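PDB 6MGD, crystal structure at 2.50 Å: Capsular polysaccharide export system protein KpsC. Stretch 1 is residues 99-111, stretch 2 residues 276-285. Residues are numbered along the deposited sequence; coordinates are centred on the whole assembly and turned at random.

Stretch 1 99-111: DATKPSYLEEILL
Stretch 2 (276-285) PHPRRNIKLS

This is a mixed contact in which a buried glutamate at the start of a helix gathers two arginines from an irregular segment, while leucines and an isoleucine pack further along. Residues 99-104 form a loop, and the helix begins at Tyr105 and runs past Leu111. Residues 276-285 have no regular secondary structure, yet they run broadly alongside, from Ala100 near His277 (CA to CA 8.2 Å) to the far end, where Leu110 CA lies 8.2 Å from Leu284 CA and Leu111 CA 7.0 Å from Ile282 CA, so the order is not strict there.

The loop ends at Ser104 (phi/psi -127/158, chi1 p), the N-cap, whose OG accepts from Glu107 N at 3.1 Å. The CA-to-CB bond of Glu107 points toward the second stretch, and t, t angles extend the carboxylate. Its OE1 receives Arg279 NH2 at 2.8 Å, in a salt bridge, and Arg279 NH1 more weakly at 3.1 Å, so one oxygen lies at the edge of the guanidinium, where the N-H groups point. Glu107 OE2 forms a second, looser salt bridge with Arg280 NE at 3.5 Å; Arg280 is m, t, t along its first three chi angles.

Arg279 (m, t, p; phi/psi -134/5) loses the most area to the other stretch. Pro103 N and the Lys102 carbonyl carbon lie over one face of its guanidinium, a flat surface that suits such packing, and Pro103 CG comes within 3.4 Å of Arg279 NH1. Within its own stretch, Arg279 N donates to His277 ND1 at 3.1 Å, which helps orient the imidazole (chi1 t, chi2 -75°). Ala100 CB lies 3.5 Å from His277 NE2, an apolar methyl beside the imidazole.

Beyond the charges, the contact turns apolar: branched side chains make van der Waals contacts and need no polar partner. Leu110 CB meets Leu284 CD1 at 3.8 Å, both leucines being m, t, and Leu111 CD1 (t, p) reaches Ile282 CG1 (m, m) at 3.9 Å.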

# COMPACT_ATOMS: atom_id res chain seq x y z
N ASP A 99 0.14 8.76 -0.41
CA ASP A 99 -0.10 10.20 -0.56
C ASP A 99 0.50 10.63 -1.89
O ASP A 99 1.71 10.84 -2.00
CB ASP A 99 0.49 10.98 0.61
CG ASP A 99 -0.11 12.36 0.75
OD1 ASP A 99 -0.43 12.99 -0.28
OD2 ASP A 99 -0.25 12.82 1.90
N ALA A 100 -0.35 10.75 -2.91
CA ALA A 100 0.08 11.16 -4.24
C ALA A 100 0.08 12.68 -4.41
O ALA A 100 0.41 13.16 -5.50
CB ALA A 100 -0.81 10.52 -5.31
N THR A 101 -0.29 13.43 -3.38
CA THR A 101 -0.28 14.88 -3.49
C THR A 101 1.09 15.47 -3.18
O THR A 101 1.42 16.55 -3.67
CB THR A 101 -1.33 15.49 -2.56
OG1 THR A 101 -0.91 15.33 -1.20
CG2 THR A 101 -2.67 14.80 -2.76
N LYS A 102 1.88 14.77 -2.39
CA LYS A 102 3.22 15.18 -1.99
C LYS A 102 4.20 14.07 -2.30
O LYS A 102 3.81 12.91 -2.45
CB LYS A 102 3.26 15.53 -0.49
CG LYS A 102 2.62 16.87 -0.16
CD LYS A 102 2.97 17.32 1.24
CE LYS A 102 2.73 18.82 1.42
NZ LYS A 102 3.57 19.62 0.49
N PRO A 103 5.49 14.39 -2.43
CA PRO A 103 6.48 13.35 -2.71
C PRO A 103 6.59 12.34 -1.58
O PRO A 103 6.32 12.64 -0.41
CB PRO A 103 7.78 14.14 -2.88
CG PRO A 103 7.34 15.51 -3.27
CD PRO A 103 6.06 15.74 -2.53
N SER A 104 6.98 11.12 -1.94
CA SER A 104 7.21 10.05 -0.98
C SER A 104 8.60 9.47 -1.21
O SER A 104 9.18 9.61 -2.29
CB SER A 104 6.16 8.93 -1.11
OG SER A 104 6.35 8.19 -2.30
N TYR A 105 9.14 8.82 -0.17
CA TYR A 105 10.46 8.21 -0.30
C TYR A 105 10.43 7.01 -1.24
O TYR A 105 11.43 6.73 -1.90
CB TYR A 105 10.98 7.79 1.08
CG TYR A 105 12.40 7.26 1.04
CD1 TYR A 105 13.46 8.08 0.66
CD2 TYR A 105 12.68 5.95 1.39
CE1 TYR A 105 14.75 7.61 0.62
CE2 TYR A 105 13.98 5.46 1.35
CZ TYR A 105 15.01 6.30 0.97
OH TYR A 105 16.30 5.82 0.94
N LEU A 106 9.30 6.30 -1.31
CA LEU A 106 9.16 5.23 -2.30
C LEU A 106 9.25 5.80 -3.71
O LEU A 106 9.89 5.21 -4.59
CB LEU A 106 7.84 4.50 -2.10
CG LEU A 106 7.72 3.00 -2.41
CD1 LEU A 106 6.33 2.67 -2.95
CD2 LEU A 106 8.81 2.49 -3.35
N GLU A 107 8.62 6.95 -3.94
CA GLU A 107 8.66 7.57 -5.26
C GLU A 107 10.06 8.04 -5.62
O GLU A 107 10.47 7.97 -6.78
CB GLU A 107 7.66 8.73 -5.31
CG GLU A 107 7.33 9.24 -6.70
CD GLU A 107 6.27 10.33 -6.68
OE1 GLU A 107 5.85 10.73 -5.58
OE2 GLU A 107 5.86 10.78 -7.77
N GLU A 108 10.83 8.52 -4.63
CA GLU A 108 12.20 8.92 -4.89
C GLU A 108 13.09 7.72 -5.18
O GLU A 108 14.02 7.82 -5.99
CB GLU A 108 12.76 9.72 -3.71
CG GLU A 108 11.95 10.96 -3.33
CD GLU A 108 11.73 11.91 -4.49
OE1 GLU A 108 10.57 12.06 -4.93
OE2 GLU A 108 12.72 12.51 -4.97
N ILE A 109 12.84 6.59 -4.52
CA ILE A 109 13.59 5.37 -4.80
C ILE A 109 13.37 4.94 -6.25
O ILE A 109 14.32 4.66 -6.98
CB ILE A 109 13.20 4.25 -3.82
CG1 ILE A 109 13.78 4.53 -2.43
CG2 ILE A 109 13.66 2.90 -4.33
CD1 ILE A 109 13.46 3.44 -1.42
N LEU A 110 12.11 4.91 -6.68
CA LEU A 110 11.79 4.45 -8.02
C LEU A 110 12.29 5.42 -9.09
O LEU A 110 12.61 4.99 -10.21
CB LEU A 110 10.28 4.23 -8.15
CG LEU A 110 9.70 3.22 -7.16
CD1 LEU A 110 8.18 3.17 -7.26
CD2 LEU A 110 10.30 1.83 -7.38
N LEU A 111 12.35 6.71 -8.78
CA LEU A 111 12.86 7.68 -9.75
C LEU A 111 14.37 7.58 -9.89
O LEU A 111 14.90 7.54 -11.01
CB LEU A 111 12.44 9.10 -9.35
CG LEU A 111 13.13 10.28 -10.05
CD1 LEU A 111 12.99 10.20 -11.56
CD2 LEU A 111 12.56 11.59 -9.53
N PRO A 276 -4.28 10.70 -15.37
CA PRO A 276 -2.81 10.68 -15.36
C PRO A 276 -2.25 11.21 -14.05
O PRO A 276 -2.82 12.11 -13.43
CB PRO A 276 -2.43 11.59 -16.53
CG PRO A 276 -3.69 11.80 -17.32
CD PRO A 276 -4.81 11.67 -16.34
N HIS A 277 -1.13 10.64 -13.64
CA HIS A 277 -0.49 11.12 -12.42
C HIS A 277 0.28 12.41 -12.71
O HIS A 277 1.09 12.44 -13.64
CB HIS A 277 0.45 10.08 -11.83
CG HIS A 277 0.84 10.35 -10.41
ND1 HIS A 277 1.74 11.33 -10.06
CD2 HIS A 277 0.43 9.79 -9.25
CE1 HIS A 277 1.87 11.36 -8.75
NE2 HIS A 277 1.09 10.43 -8.23
N PRO A 278 0.04 13.48 -11.95
CA PRO A 278 0.65 14.78 -12.28
C PRO A 278 2.15 14.85 -12.07
O PRO A 278 2.76 15.86 -12.43
CB PRO A 278 -0.07 15.76 -11.35
CG PRO A 278 -1.27 15.01 -10.82
CD PRO A 278 -0.88 13.57 -10.81
N ARG A 279 2.78 13.82 -11.50
CA ARG A 279 4.17 13.91 -11.09
C ARG A 279 5.03 12.73 -11.49
O ARG A 279 6.20 12.68 -11.10
CB ARG A 279 4.26 14.08 -9.56
CG ARG A 279 3.64 15.37 -9.03
CD ARG A 279 3.68 15.40 -7.51
NE ARG A 279 5.00 15.07 -6.99
CZ ARG A 279 5.30 13.91 -6.41
NH1 ARG A 279 6.53 13.68 -5.98
NH2 ARG A 279 4.37 12.97 -6.27
N ARG A 280 4.51 11.77 -12.25
CA ARG A 280 5.25 10.56 -12.59
C ARG A 280 5.37 10.44 -14.11
O ARG A 280 4.36 10.40 -14.81
CB ARG A 280 4.57 9.33 -12.00
CG ARG A 280 4.52 9.33 -10.48
CD ARG A 280 3.80 8.13 -9.92
NE ARG A 280 3.43 8.32 -8.52
CZ ARG A 280 2.67 7.48 -7.82
NH1 ARG A 280 2.19 6.38 -8.39
NH2 ARG A 280 2.39 7.75 -6.55
N ASN A 281 6.61 10.38 -14.60
CA ASN A 281 6.90 10.22 -16.01
C ASN A 281 7.62 8.92 -16.35
O ASN A 281 7.66 8.55 -17.53
CB ASN A 281 7.77 11.39 -16.52
CG ASN A 281 7.19 12.74 -16.17
OD1 ASN A 281 7.30 13.20 -15.03
ND2 ASN A 281 6.59 13.40 -17.15
N ILE A 282 8.17 8.23 -15.36
CA ILE A 282 9.06 7.10 -15.60
C ILE A 282 8.26 5.86 -15.93
O ILE A 282 7.20 5.60 -15.33
CB ILE A 282 9.97 6.88 -14.37
CG1 ILE A 282 10.57 8.22 -13.91
CG2 ILE A 282 11.06 5.88 -14.68
CD1 ILE A 282 11.40 8.92 -14.97
N LYS A 283 8.75 5.08 -16.89
CA LYS A 283 8.19 3.78 -17.23
C LYS A 283 9.06 2.70 -16.59
O LYS A 283 10.25 2.61 -16.88
CB LYS A 283 8.13 3.60 -18.75
CG LYS A 283 7.68 2.21 -19.20
CD LYS A 283 6.23 1.97 -18.86
CE LYS A 283 5.77 0.59 -19.30
NZ LYS A 283 6.53 -0.50 -18.63
N LEU A 284 8.46 1.91 -15.70
CA LEU A 284 9.18 0.90 -14.94
C LEU A 284 8.76 -0.50 -15.37
O LEU A 284 7.71 -0.71 -15.98
CB LEU A 284 8.93 1.07 -13.44
CG LEU A 284 9.52 2.30 -12.74
CD1 LEU A 284 9.13 2.30 -11.27
CD2 LEU A 284 11.03 2.33 -12.90
N SER A 285 9.62 -1.47 -15.04
CA SER A 285 9.29 -2.88 -15.18
C SER A 285 8.80 -3.42 -13.84
O SER A 285 8.98 -2.81 -12.79
CB SER A 285 10.50 -3.68 -15.67
OG SER A 285 11.45 -3.85 -14.64